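Local atomic coordinates of luciferase-like enzymeAMP-CoA-ligase (Zophobas atratus, PDB entry 4W8O), a protein that probably activates carboxylic acids with ATP as an AMP-forming CoA ligase, being a luciferase-like member of the ANL adenylating enzymes from a nonluminescent mealworm. Residues Lys9-Asn14 / Val206-Tyr211; Phe210-Asp215 / Leu330-Pro335; Cys216-His221 / Tyr262-Leu267; Cys293-Gly298 / Gln317-Tyr322; Val346-Lys351 / Asp414-Val419. All blocks are in the same frame, centred on the assembly; numbering follows the deposited sequence.

Interaction 1: Lys9-Asn14 / Val206-Tyr211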
# COMPACT_ATOMS: atom_id res chain seq x y z
N LYS A 9 3.78 -20.30 -4.88
CA LYS A 9 4.91 -21.00 -4.30
C LYS A 9 4.94 -20.77 -2.80
O LYS A 9 4.43 -19.76 -2.31
CB LYS A 9 6.24 -20.53 -4.92
CG LYS A 9 6.71 -19.17 -4.40
CD LYS A 9 8.03 -18.73 -5.01
CE LYS A 9 8.44 -17.38 -4.43
NZ LYS A 9 9.60 -16.76 -5.12
N GLU A 10 5.55 -21.70 -2.07
CA GLU A 10 5.64 -21.57 -0.61
C GLU A 10 6.77 -20.64 -0.20
O GLU A 10 7.73 -20.41 -0.95
CB GLU A 10 5.83 -22.95 0.05
CG GLU A 10 4.53 -23.73 0.23
CD GLU A 10 3.57 -23.10 1.24
OE1 GLU A 10 2.40 -23.54 1.29
OE2 GLU A 10 3.96 -22.17 1.97
N PHE A 11 6.61 -20.05 0.99
CA PHE A 11 7.72 -19.40 1.69
C PHE A 11 7.50 -19.61 3.17
O PHE A 11 6.42 -20.00 3.59
CB PHE A 11 7.88 -17.92 1.31
CG PHE A 11 6.73 -17.02 1.73
CD1 PHE A 11 6.67 -16.48 3.01
CD2 PHE A 11 5.74 -16.65 0.82
CE1 PHE A 11 5.63 -15.64 3.38
CE2 PHE A 11 4.70 -15.80 1.17
CZ PHE A 11 4.65 -15.29 2.46
N HIS A 12 8.54 -19.36 3.96
CA HIS A 12 8.46 -19.49 5.41
C HIS A 12 8.27 -18.09 5.99
O HIS A 12 9.19 -17.27 5.93
CB HIS A 12 9.74 -20.13 5.95
CG HIS A 12 9.81 -20.12 7.44
ND1 HIS A 12 9.19 -21.08 8.23
CD2 HIS A 12 10.39 -19.25 8.30
CE1 HIS A 12 9.41 -20.80 9.50
NE2 HIS A 12 10.13 -19.70 9.57
N PRO A 13 7.08 -17.79 6.55
CA PRO A 13 6.89 -16.42 7.05
C PRO A 13 7.78 -16.09 8.24
O PRO A 13 7.88 -16.88 9.16
CB PRO A 13 5.41 -16.39 7.45
CG PRO A 13 4.77 -17.46 6.62
CD PRO A 13 5.82 -18.54 6.57
N ASN A 14 8.46 -14.94 8.19
CA ASN A 14 9.28 -14.47 9.30
C ASN A 14 8.64 -13.35 10.12
O ASN A 14 9.14 -13.02 11.20
CB ASN A 14 10.65 -14.01 8.79
CG ASN A 14 11.52 -15.16 8.34
OD1 ASN A 14 11.66 -16.16 9.05
ND2 ASN A 14 12.11 -15.04 7.16
N VAL A 206 2.75 -7.52 3.11
CA VAL A 206 4.11 -7.03 2.95
C VAL A 206 5.07 -8.18 2.62
O VAL A 206 5.87 -8.08 1.70
CB VAL A 206 4.59 -6.29 4.22
CG1 VAL A 206 6.08 -5.97 4.12
CG2 VAL A 206 3.78 -5.01 4.43
N GLU A 207 4.99 -9.27 3.39
CA GLU A 207 5.91 -10.38 3.21
C GLU A 207 5.66 -11.12 1.89
O GLU A 207 6.61 -11.51 1.22
CB GLU A 207 5.85 -11.33 4.41
CG GLU A 207 7.20 -11.93 4.73
CD GLU A 207 7.23 -12.78 5.98
OE1 GLU A 207 6.27 -12.75 6.79
OE2 GLU A 207 8.23 -13.49 6.14
N THR A 208 4.39 -11.29 1.52
CA THR A 208 4.04 -11.92 0.25
C THR A 208 4.59 -11.11 -0.92
O THR A 208 5.12 -11.68 -1.87
CB THR A 208 2.51 -12.09 0.11
OG1 THR A 208 2.04 -13.02 1.11
CG2 THR A 208 2.12 -12.60 -1.28
N SER A 209 4.49 -9.79 -0.84
CA SER A 209 5.03 -8.92 -1.89
C SER A 209 6.57 -9.06 -2.02
O SER A 209 7.11 -8.99 -3.12
CB SER A 209 4.59 -7.45 -1.69
OG SER A 209 5.30 -6.78 -0.66
N PHE A 210 7.26 -9.27 -0.90
CA PHE A 210 8.70 -9.52 -0.92
C PHE A 210 9.04 -10.82 -1.67
O PHE A 210 9.95 -10.83 -2.50
CB PHE A 210 9.26 -9.58 0.50
CG PHE A 210 10.70 -9.98 0.57
CD1 PHE A 210 11.70 -9.07 0.28
CD2 PHE A 210 11.06 -11.27 0.92
CE1 PHE A 210 13.04 -9.43 0.34
CE2 PHE A 210 12.40 -11.65 0.98
CZ PHE A 210 13.39 -10.72 0.69
N TYR A 211 8.30 -11.89 -1.41
CA TYR A 211 8.54 -13.17 -2.09
C TYR A 211 8.05 -13.21 -3.54
O TYR A 211 8.31 -14.18 -4.25
CB TYR A 211 7.99 -14.35 -1.28
CG TYR A 211 8.86 -14.61 -0.07
CD1 TYR A 211 10.14 -15.15 -0.22
CD2 TYR A 211 8.44 -14.25 1.20
CE1 TYR A 211 10.96 -15.36 0.87
CE2 TYR A 211 9.25 -14.46 2.31
CZ TYR A 211 10.51 -15.02 2.13
OH TYR A 211 11.31 -15.22 3.22
O HOH W 1 11.00 -18.49 3.15
O HOH W 2 10.95 -13.17 5.06
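Aromatic stacking carries the middle of this contact. The ring of Phe-11 lies on one face of the Tyr-211 ring in an offset stack, centroids 4.3 Å apart and planes at 15°. With Phe-11 CG in the crowded position between backbone N and carbonyl carbon (chi1 66°), its CB sits over the centre of the tyrosine ring, 3.6 Å from the centroid, while Phe-210 covers the opposite face. Thr-208 OG1, bonded to Gln-204 O, meets the Phe-11 edge 3.7 Å from CZ. An alanine here in place of Phe-11 would remove the ring that stacks on Tyr-211, and would probably loosen the hold of segment 9-14 on the helix. Hydrogen bonds close both ends. The extended Lys-9 chain brings NZ 3.0 Å from Tyr-211 O, in the carbonyl plane. Glu-207 OE2 takes the Asn-14 N-H on its syn lone pair, short at 2.5 Å and almost straight (176°); OE1 accepts from Phe-15 N and Gln-204 NE2. A water joins the polar groups: it bonds Asn-14 ND2, Glu-207 OE2 and Tyr-211 OH. The arrangement is that of an N-terminal segment laid along the last turns of helix 199-211, within the large N-terminal domain of an ANL enzyme.

Interaction 2: Phe210-Asp215 / Leu330-Pro335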
# COMPACT_ATOMS: atom_id res chain seq x y z
N PHE A 210 7.26 -9.27 -0.90
CA PHE A 210 8.70 -9.52 -0.92
C PHE A 210 9.04 -10.82 -1.67
O PHE A 210 9.95 -10.83 -2.50
CB PHE A 210 9.26 -9.58 0.50
CG PHE A 210 10.70 -9.98 0.57
CD1 PHE A 210 11.70 -9.07 0.28
CD2 PHE A 210 11.06 -11.27 0.92
CE1 PHE A 210 13.04 -9.43 0.34
CE2 PHE A 210 12.40 -11.65 0.98
CZ PHE A 210 13.39 -10.72 0.69
N TYR A 211 8.30 -11.89 -1.41
CA TYR A 211 8.54 -13.17 -2.09
C TYR A 211 8.05 -13.21 -3.54
O TYR A 211 8.31 -14.18 -4.25
CB TYR A 211 7.99 -14.35 -1.28
CG TYR A 211 8.86 -14.61 -0.07
CD1 TYR A 211 10.14 -15.15 -0.22
CD2 TYR A 211 8.44 -14.25 1.20
CE1 TYR A 211 10.96 -15.36 0.87
CE2 TYR A 211 9.25 -14.46 2.31
CZ TYR A 211 10.51 -15.02 2.13
OH TYR A 211 11.31 -15.22 3.22
N CYS A 212 7.35 -12.17 -3.99
CA CYS A 212 7.05 -12.02 -5.41
C CYS A 212 8.33 -11.80 -6.20
O CYS A 212 8.37 -12.05 -7.41
CB CYS A 212 6.06 -10.88 -5.67
SG CYS A 212 4.36 -11.28 -5.19
N GLY A 213 9.36 -11.31 -5.52
CA GLY A 213 10.72 -11.34 -6.04
C GLY A 213 11.20 -10.10 -6.76
O GLY A 213 12.36 -10.04 -7.17
N TYR A 214 10.34 -9.09 -6.90
CA TYR A 214 10.72 -7.90 -7.65
C TYR A 214 11.63 -6.96 -6.85
O TYR A 214 11.57 -6.90 -5.63
CB TYR A 214 9.49 -7.17 -8.22
CG TYR A 214 8.45 -6.74 -7.21
CD1 TYR A 214 8.59 -5.55 -6.51
CD2 TYR A 214 7.32 -7.51 -6.98
CE1 TYR A 214 7.64 -5.16 -5.59
CE2 TYR A 214 6.37 -7.13 -6.06
CZ TYR A 214 6.53 -5.95 -5.36
OH TYR A 214 5.59 -5.54 -4.45
N ASP A 215 12.46 -6.22 -7.59
CA ASP A 215 13.48 -5.34 -7.02
C ASP A 215 12.84 -4.07 -6.44
O ASP A 215 12.09 -3.38 -7.14
CB ASP A 215 14.46 -4.97 -8.14
CG ASP A 215 15.74 -4.32 -7.64
OD1 ASP A 215 15.75 -3.75 -6.53
OD2 ASP A 215 16.74 -4.37 -8.37
N LEU A 330 -2.19 -10.22 -5.73
CA LEU A 330 -2.83 -11.50 -6.03
C LEU A 330 -2.18 -12.25 -7.18
O LEU A 330 -2.07 -13.48 -7.15
CB LEU A 330 -4.31 -11.28 -6.35
CG LEU A 330 -5.19 -10.95 -5.14
CD1 LEU A 330 -6.62 -10.72 -5.60
CD2 LEU A 330 -5.10 -12.06 -4.09
N SER A 331 -1.80 -11.52 -8.22
CA SER A 331 -1.04 -12.12 -9.30
C SER A 331 -0.03 -11.15 -9.87
O SER A 331 -0.26 -9.94 -9.90
CB SER A 331 -1.97 -12.65 -10.40
OG SER A 331 -2.74 -11.61 -10.97
N ILE A 332 1.10 -11.71 -10.30
CA ILE A 332 2.22 -10.96 -10.87
C ILE A 332 3.26 -11.97 -11.37
O ILE A 332 3.34 -13.08 -10.85
CB ILE A 332 2.87 -10.02 -9.82
CG1 ILE A 332 3.92 -9.11 -10.47
CG2 ILE A 332 3.49 -10.82 -8.69
CD1 ILE A 332 4.25 -7.88 -9.65
N PHE A 333 4.05 -11.61 -12.38
CA PHE A 333 5.14 -12.49 -12.83
C PHE A 333 6.37 -12.34 -11.94
O PHE A 333 6.78 -11.22 -11.60
CB PHE A 333 5.55 -12.20 -14.28
CG PHE A 333 4.61 -12.77 -15.30
CD1 PHE A 333 4.32 -14.13 -15.33
CD2 PHE A 333 4.04 -11.95 -16.28
CE1 PHE A 333 3.47 -14.66 -16.28
CE2 PHE A 333 3.19 -12.48 -17.24
CZ PHE A 333 2.90 -13.84 -17.24
N HIS A 334 6.96 -13.47 -11.55
CA HIS A 334 8.25 -13.46 -10.87
C HIS A 334 9.36 -13.03 -11.86
O HIS A 334 9.44 -13.56 -12.97
CB HIS A 334 8.56 -14.85 -10.32
CG HIS A 334 9.69 -14.88 -9.35
ND1 HIS A 334 11.01 -14.78 -9.75
CD2 HIS A 334 9.72 -14.96 -8.00
CE1 HIS A 334 11.79 -14.82 -8.69
NE2 HIS A 334 11.04 -14.93 -7.61
N PRO A 335 10.22 -12.06 -11.46
CA PRO A 335 11.22 -11.52 -12.39
C PRO A 335 12.13 -12.56 -13.05
O PRO A 335 12.32 -12.51 -14.26
CB PRO A 335 12.05 -10.58 -11.51
CG PRO A 335 11.14 -10.20 -10.40
CD PRO A 335 10.28 -11.41 -10.15
O HOH W 3 11.56 -14.76 -4.86
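At the C-terminal end of helix 199-211 the chain turns through Gly-213, which has positive phi, and packs against the end of strand 328-332 and the loop beyond it. Cys-212 SG touches Ile-332 CG2 at 3.6 Å. The other branch of Ile-332, with CG1 anti to the backbone N (chi1 -172°), carries CD1 to Tyr-214 CD2 at 4.1 Å, the two side chains crossing at about a right angle. Pro-335 packs against the carbonyls of the turn: its CG lies 3.5 Å from Gly-213 O and its CD 3.4 Å from Cys-212 O. A CB on Gly-213 would run into His-334 NE2. The His-334 ring has Pro-335 CD over one face, and its CD2 comes 3.3 Å from Cys-212 O; NE2 is bonded to a water in the ring plane, 2.8 Å away, which also bonds Tyr-211 O weakly. His-334 ND1 accepts from Asp-337 N. Tyr-214 also lines a pocket holding a polyethylene glycol, probably from the crystallisation liquor; the contact packs the turn ending helix 199-211 against strand 328-332 beside that pocket.

Interaction 3: Cys216-His221 / Tyr262-Leu267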
# COMPACT_ATOMS: atom_id res chain seq x y z
N CYS A 216 13.13 -3.78 -5.17
CA CYS A 216 12.62 -2.60 -4.46
C CYS A 216 13.72 -1.77 -3.79
O CYS A 216 13.42 -0.92 -2.94
CB CYS A 216 11.64 -3.01 -3.35
SG CYS A 216 10.01 -3.56 -3.90
N ARG A 217 14.99 -2.01 -4.13
CA ARG A 217 16.10 -1.41 -3.40
C ARG A 217 16.01 0.12 -3.35
O ARG A 217 16.29 0.75 -2.34
CB ARG A 217 17.44 -1.83 -4.00
CG ARG A 217 17.77 -3.30 -3.78
CD ARG A 217 18.98 -3.72 -4.59
NE ARG A 217 18.73 -3.58 -6.03
CZ ARG A 217 19.67 -3.59 -6.97
NH1 ARG A 217 20.95 -3.74 -6.66
NH2 ARG A 217 19.31 -3.45 -8.24
N SER A 218 15.60 0.71 -4.47
CA SER A 218 15.29 2.13 -4.51
C SER A 218 14.03 2.34 -5.37
O SER A 218 14.09 2.35 -6.61
CB SER A 218 16.48 2.90 -5.05
OG SER A 218 16.31 4.28 -4.80
N ILE A 219 12.88 2.48 -4.70
CA ILE A 219 11.58 2.49 -5.37
C ILE A 219 10.89 3.86 -5.28
O ILE A 219 10.76 4.42 -4.19
CB ILE A 219 10.65 1.37 -4.86
CG1 ILE A 219 9.31 1.41 -5.62
CG2 ILE A 219 10.41 1.47 -3.36
CD1 ILE A 219 8.44 0.18 -5.42
N LEU A 220 10.48 4.37 -6.43
CA LEU A 220 9.75 5.64 -6.53
C LEU A 220 8.25 5.35 -6.64
O LEU A 220 7.84 4.41 -7.32
CB LEU A 220 10.21 6.44 -7.75
CG LEU A 220 9.47 7.73 -8.13
CD1 LEU A 220 9.50 8.75 -7.00
CD2 LEU A 220 10.08 8.35 -9.38
N HIS A 221 7.44 6.16 -5.97
CA HIS A 221 6.00 6.12 -6.20
C HIS A 221 5.38 7.48 -5.98
O HIS A 221 5.99 8.38 -5.42
CB HIS A 221 5.35 5.08 -5.29
CG HIS A 221 5.26 5.51 -3.86
ND1 HIS A 221 4.07 5.87 -3.28
CD2 HIS A 221 6.21 5.67 -2.92
CE1 HIS A 221 4.29 6.22 -2.02
NE2 HIS A 221 5.58 6.11 -1.78
N TYR A 262 18.80 9.61 -8.39
CA TYR A 262 18.84 8.76 -7.20
C TYR A 262 19.21 7.31 -7.53
O TYR A 262 19.28 6.48 -6.64
CB TYR A 262 17.49 8.82 -6.47
CG TYR A 262 17.12 10.23 -6.06
CD1 TYR A 262 17.87 10.91 -5.11
CD2 TYR A 262 16.05 10.89 -6.66
CE1 TYR A 262 17.55 12.21 -4.74
CE2 TYR A 262 15.73 12.19 -6.30
CZ TYR A 262 16.48 12.85 -5.34
OH TYR A 262 16.18 14.14 -4.97
N LYS A 263 19.46 7.03 -8.81
CA LYS A 263 19.79 5.68 -9.26
C LYS A 263 18.70 4.70 -8.86
O LYS A 263 18.97 3.66 -8.25
CB LYS A 263 21.15 5.24 -8.71
CG LYS A 263 22.27 6.22 -8.99
CD LYS A 263 23.61 5.68 -8.53
CE LYS A 263 24.64 6.78 -8.40
NZ LYS A 263 24.94 7.43 -9.71
N LEU A 264 17.47 5.03 -9.22
CA LEU A 264 16.32 4.22 -8.86
C LEU A 264 16.38 2.87 -9.56
O LEU A 264 16.81 2.78 -10.71
CB LEU A 264 15.00 4.91 -9.25
CG LEU A 264 14.72 6.28 -8.64
CD1 LEU A 264 13.42 6.84 -9.21
CD2 LEU A 264 14.66 6.20 -7.11
N THR A 265 15.95 1.84 -8.85
CA THR A 265 15.85 0.50 -9.39
C THR A 265 14.42 0.17 -9.78
O THR A 265 14.20 -0.76 -10.55
CB THR A 265 16.27 -0.55 -8.34
OG1 THR A 265 15.39 -0.48 -7.20
CG2 THR A 265 17.69 -0.31 -7.89
N SER A 266 13.45 0.91 -9.23
CA SER A 266 12.05 0.60 -9.45
C SER A 266 11.14 1.82 -9.40
O SER A 266 11.51 2.88 -8.89
CB SER A 266 11.55 -0.40 -8.40
OG SER A 266 12.61 -1.00 -7.69
N LEU A 267 9.93 1.62 -9.89
CA LEU A 267 8.91 2.64 -9.86
C LEU A 267 7.55 1.96 -9.93
O LEU A 267 7.36 1.05 -10.73
CB LEU A 267 9.12 3.59 -11.04
CG LEU A 267 7.93 4.27 -11.70
CD1 LEU A 267 7.34 5.31 -10.76
CD2 LEU A 267 8.38 4.92 -13.00
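Ser-218 O is the centre of the contact, accepting from two successive backbone donors. Thr-265 N approaches it in the carbonyl plane, on a lone pair, at 3.0 Å; Ser-266 N, at 3.1 Å, comes from above that plane. The return bond runs from Ser-218 N to Thr-265 OG1, 3.0 Å and fairly straight at 166°; the crowded position of OG1 between backbone N and carbonyl carbon (chi1 62°) sets it there. Further along, Leu-220 N donates to Ser-266 O at 3.1 Å. Strands 218-221 and 266-268 are thus parallel neighbours in the mixed sheet of the AMP-binding domain, joined through helix 228-239, strand 243-246 and helix 252-262. On one face Ile-219 CG1 meets Ser-266 CB; on the other, Leu-264 CD1 reaches Leu-220 CB at 3.5 Å, and Leu-267 lies beside Leu-220, pointing the same way. Thr-265 CG2 packs 3.6 Å from Arg-217 NH2, whose salt bridge is with Asp-215. Thr-265 OG1 gives its proton to Ser-266 OG at 2.9 Å, and that hydroxyl is bonded in turn to Asp-215 O.

Interaction 4: Cys293-Gly298 / Gln317-Tyr322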
# COMPACT_ATOMS: atom_id res chain seq x y z
N CYS A 293 12.92 -2.33 -12.75
CA CYS A 293 11.55 -2.82 -12.58
C CYS A 293 10.49 -1.71 -12.60
O CYS A 293 10.45 -0.87 -11.71
CB CYS A 293 11.47 -3.59 -11.26
SG CYS A 293 9.96 -4.56 -11.07
N LEU A 294 9.63 -1.73 -13.62
CA LEU A 294 8.48 -0.84 -13.67
C LEU A 294 7.24 -1.63 -13.23
O LEU A 294 6.79 -2.53 -13.94
CB LEU A 294 8.29 -0.27 -15.08
CG LEU A 294 7.44 1.01 -15.17
CD1 LEU A 294 7.61 1.68 -16.53
CD2 LEU A 294 5.96 0.73 -14.90
N LEU A 295 6.71 -1.27 -12.06
CA LEU A 295 5.57 -1.95 -11.46
C LEU A 295 4.30 -1.21 -11.82
O LEU A 295 4.22 0.01 -11.71
CB LEU A 295 5.73 -2.02 -9.94
CG LEU A 295 6.91 -2.87 -9.44
CD1 LEU A 295 7.37 -2.43 -8.05
CD2 LEU A 295 6.55 -4.35 -9.44
N THR A 296 3.29 -1.94 -12.26
CA THR A 296 2.08 -1.29 -12.69
C THR A 296 0.91 -2.24 -12.60
O THR A 296 1.07 -3.42 -12.32
CB THR A 296 2.25 -0.71 -14.12
OG1 THR A 296 1.20 0.22 -14.40
CG2 THR A 296 2.25 -1.83 -15.19
N GLY A 297 -0.28 -1.70 -12.80
CA GLY A 297 -1.52 -2.48 -12.81
C GLY A 297 -2.65 -1.58 -12.37
O GLY A 297 -2.42 -0.41 -12.04
N GLY A 298 -3.86 -2.12 -12.37
CA GLY A 298 -5.03 -1.39 -11.88
C GLY A 298 -5.99 -1.01 -12.99
O GLY A 298 -7.20 -0.92 -12.77
N GLN A 317 12.59 -4.92 -16.40
CA GLN A 317 11.38 -5.65 -16.76
C GLN A 317 10.17 -4.80 -16.40
O GLN A 317 10.22 -4.03 -15.43
CB GLN A 317 11.32 -6.99 -16.02
CG GLN A 317 12.29 -8.04 -16.53
CD GLN A 317 12.41 -9.23 -15.60
OE1 GLN A 317 12.56 -9.07 -14.39
NE2 GLN A 317 12.33 -10.44 -16.15
N VAL A 318 9.09 -4.92 -17.17
CA VAL A 318 7.81 -4.31 -16.82
C VAL A 318 6.91 -5.37 -16.20
O VAL A 318 6.62 -6.39 -16.83
CB VAL A 318 7.10 -3.71 -18.06
CG1 VAL A 318 5.73 -3.17 -17.67
CG2 VAL A 318 7.94 -2.61 -18.69
N LEU A 319 6.47 -5.13 -14.97
CA LEU A 319 5.66 -6.11 -14.24
C LEU A 319 4.26 -5.57 -13.98
O LEU A 319 4.07 -4.70 -13.13
CB LEU A 319 6.33 -6.49 -12.92
CG LEU A 319 7.69 -7.20 -13.00
CD1 LEU A 319 8.17 -7.56 -11.60
CD2 LEU A 319 7.63 -8.45 -13.87
N PHE A 320 3.29 -6.09 -14.73
CA PHE A 320 1.89 -5.73 -14.58
C PHE A 320 1.26 -6.70 -13.61
O PHE A 320 1.18 -7.89 -13.90
CB PHE A 320 1.19 -5.80 -15.94
CG PHE A 320 -0.23 -5.30 -15.93
CD1 PHE A 320 -1.27 -6.10 -15.46
CD2 PHE A 320 -0.54 -4.03 -16.40
CE1 PHE A 320 -2.57 -5.64 -15.45
CE2 PHE A 320 -1.84 -3.58 -16.40
CZ PHE A 320 -2.86 -4.38 -15.92
N GLY A 321 0.80 -6.19 -12.46
CA GLY A 321 0.19 -7.01 -11.42
C GLY A 321 -1.28 -6.73 -11.18
O GLY A 321 -1.88 -5.83 -11.78
N TYR A 322 -1.86 -7.52 -10.27
CA TYR A 322 -3.27 -7.45 -9.91
C TYR A 322 -3.42 -7.63 -8.40
O TYR A 322 -2.88 -8.57 -7.82
CB TYR A 322 -4.01 -8.56 -10.63
CG TYR A 322 -5.43 -8.83 -10.18
CD1 TYR A 322 -6.40 -7.84 -10.19
CD2 TYR A 322 -5.81 -10.12 -9.80
CE1 TYR A 322 -7.70 -8.10 -9.80
CE2 TYR A 322 -7.11 -10.39 -9.40
CZ TYR A 322 -8.05 -9.38 -9.41
OH TYR A 322 -9.34 -9.67 -9.03
O HOH W 4 -4.23 -4.66 -12.32
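Strands 293-297 and 317-322 run parallel, their axes 4.5 Å apart at closest and inclined by 30°, joined by a ladder of four backbone hydrogen bonds: Leu-294 N to Gln-317 O, Leu-319 N to Leu-294 O, Thr-296 N to Leu-319 O and Gly-321 N to Thr-296 O, the last nearly straight at 2.8 Å. On one face Leu-319 carries the packing. Its CD1 meets Cys-293 SG at 3.5 Å, and its CB lies 4.1 Å from Leu-295 CD2, the two leucines lying side by side and pointing the same way; Tyr-214 touches both. On the other face Leu-294 and Val-318 pack loosely together beneath Leu-309 of helix 303-312. Phe-320, with CG anti to the backbone N (chi1 -174°), turns a ring face to Gly-297 in a CH-pi contact, the glycine CA standing 3.9 Å from the centroid. Thr-296 CG2 touches Phe-320 CD2 at 3.8 Å, while its OG1 is bonded to Val-269 O. An alanine here in place of Phe-320 would remove the ring over Gly-297 and beside the Thr-296 methyl, and would probably leave the ends of the two strands less well packed. Beyond the ladder a water bridges Gly-298 N (2.6 Å) and Gly-321 O. The pair belongs to a right-handed beta-alpha-beta unit through helix 303-312; Thr-296 and Gly-321 at its C-terminal ends line the pocket that holds the bound polyethylene glycol.

Interaction 5: Val346-Lys351 / Asp414-Val419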
# COMPACT_ATOMS: atom_id res chain seq x y z
N VAL A 346 1.39 -11.48 -22.92
CA VAL A 346 0.66 -10.23 -22.68
C VAL A 346 -0.76 -10.49 -23.20
O VAL A 346 -0.92 -11.32 -24.09
CB VAL A 346 1.33 -9.04 -23.41
CG1 VAL A 346 0.76 -7.71 -22.94
CG2 VAL A 346 2.85 -9.07 -23.21
N GLY A 347 -1.81 -9.87 -22.65
CA GLY A 347 -1.77 -9.02 -21.47
C GLY A 347 -2.47 -9.70 -20.32
O GLY A 347 -3.66 -9.50 -20.09
N SER A 348 -1.72 -10.53 -19.61
CA SER A 348 -2.22 -11.21 -18.41
C SER A 348 -1.81 -10.40 -17.19
O SER A 348 -1.01 -9.48 -17.29
CB SER A 348 -1.62 -12.62 -18.32
OG SER A 348 -0.25 -12.57 -17.97
N CYS A 349 -2.35 -10.77 -16.03
CA CYS A 349 -1.99 -10.18 -14.74
C CYS A 349 -0.85 -10.94 -14.05
O CYS A 349 -0.53 -10.68 -12.89
CB CYS A 349 -3.20 -10.18 -13.81
SG CYS A 349 -4.60 -9.23 -14.43
N GLY A 350 -0.24 -11.88 -14.77
CA GLY A 350 0.84 -12.69 -14.23
C GLY A 350 0.31 -13.99 -13.67
O GLY A 350 -0.80 -14.42 -14.01
N LYS A 351 1.09 -14.60 -12.79
CA LYS A 351 0.71 -15.82 -12.10
C LYS A 351 0.47 -15.53 -10.62
O LYS A 351 0.98 -14.54 -10.09
CB LYS A 351 1.81 -16.87 -12.25
CG LYS A 351 2.21 -17.13 -13.70
CD LYS A 351 3.29 -18.18 -13.82
CE LYS A 351 2.81 -19.54 -13.35
NZ LYS A 351 3.74 -20.62 -13.77
N ASP A 414 -1.09 -22.57 -18.80
CA ASP A 414 0.10 -22.25 -18.00
C ASP A 414 -0.18 -21.45 -16.71
O ASP A 414 0.76 -20.96 -16.07
CB ASP A 414 1.10 -21.47 -18.85
CG ASP A 414 1.51 -22.22 -20.09
OD1 ASP A 414 1.69 -23.45 -20.00
OD2 ASP A 414 1.64 -21.59 -21.16
N GLY A 415 -1.44 -21.32 -16.33
CA GLY A 415 -1.80 -20.66 -15.08
C GLY A 415 -1.70 -19.14 -15.05
O GLY A 415 -1.80 -18.53 -13.97
N CYS A 416 -1.48 -18.51 -16.20
CA CYS A 416 -1.52 -17.05 -16.31
C CYS A 416 -2.95 -16.53 -16.12
O CYS A 416 -3.89 -17.10 -16.68
CB CYS A 416 -0.96 -16.59 -17.65
SG CYS A 416 0.82 -16.83 -17.78
N VAL A 417 -3.11 -15.47 -15.34
CA VAL A 417 -4.42 -14.95 -14.96
C VAL A 417 -4.83 -13.76 -15.84
O VAL A 417 -4.00 -12.92 -16.20
CB VAL A 417 -4.42 -14.53 -13.47
CG1 VAL A 417 -5.78 -13.98 -13.06
CG2 VAL A 417 -4.03 -15.71 -12.58
N TYR A 418 -6.12 -13.69 -16.17
CA TYR A 418 -6.68 -12.60 -16.98
C TYR A 418 -7.96 -12.10 -16.32
O TYR A 418 -8.88 -12.88 -16.09
CB TYR A 418 -7.01 -13.07 -18.40
CG TYR A 418 -5.80 -13.47 -19.21
CD1 TYR A 418 -5.28 -14.76 -19.12
CD2 TYR A 418 -5.18 -12.57 -20.07
CE1 TYR A 418 -4.17 -15.13 -19.86
CE2 TYR A 418 -4.07 -12.93 -20.81
CZ TYR A 418 -3.57 -14.21 -20.71
OH TYR A 418 -2.46 -14.56 -21.44
N VAL A 419 -7.99 -10.81 -16.00
CA VAL A 419 -9.17 -10.17 -15.43
C VAL A 419 -9.83 -9.39 -16.55
O VAL A 419 -9.16 -8.64 -17.26
CB VAL A 419 -8.80 -9.20 -14.28
CG1 VAL A 419 -10.05 -8.51 -13.73
CG2 VAL A 419 -8.06 -9.95 -13.18
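Tyr-418 offers a ring face to Ser-348 in a CH-pi contact, the serine CB standing 3.7 Å from the ring centroid, offset toward the rim at CZ and CE2. The tyrosine CG is anti to its own carbonyl carbon (chi1 -65°), which lays the ring against Gly-347 and Ser-348, CD2 lying 3.4 Å from Gly-347 O. Ser-348 OG points instead into its own loop: in the crowded position between backbone N and carbonyl carbon (chi1 72°), it accepts from Gly-350 N at 3.3 Å, forming an ST turn, and it is also bonded to Lys-345 O. Two backbone bonds fix the segments together, Cys-349 N to Val-417 O at 2.7 Å and Val-417 N to Gly-350 O at 2.9 Å, the latter nearly along the C=O axis. Cys-349 SG reaches Val-419 CG2, 3.7 Å away, while Lys-351 bends at chi3 (65°) and brings CE to 3.7 Å from Asp-414 O. The loop between helix 339-342 and strand 351-352 thereby meets strand 417-422, an outermost strand of the antiparallel sheet, with Tyr-322 of strand 317-324 touching both Cys-349 and Val-419.

In the fold
Interactions 3 and 4 lie in one mixed sheet, where strands 266-268 and 293-297 are neighbours; both rest on parallel backbone ladders with mostly buried side chains, interaction 3 being the more buried. Interaction 2 reaches the same sheet through strand 328-332, next to 317-324, but packs by van der Waals contact and one water. It shares helix 199-211 with interaction 1, a more exposed contact of stacked rings, charged groups and water. Interaction 5, the farthest out, its centre about 22 Å from the centre of the chain, ties this sheet to the antiparallel one; Lys-351 O bonds Ile-332 N of interaction 2, while Tyr-322 of interaction 4 packs on Cys-349.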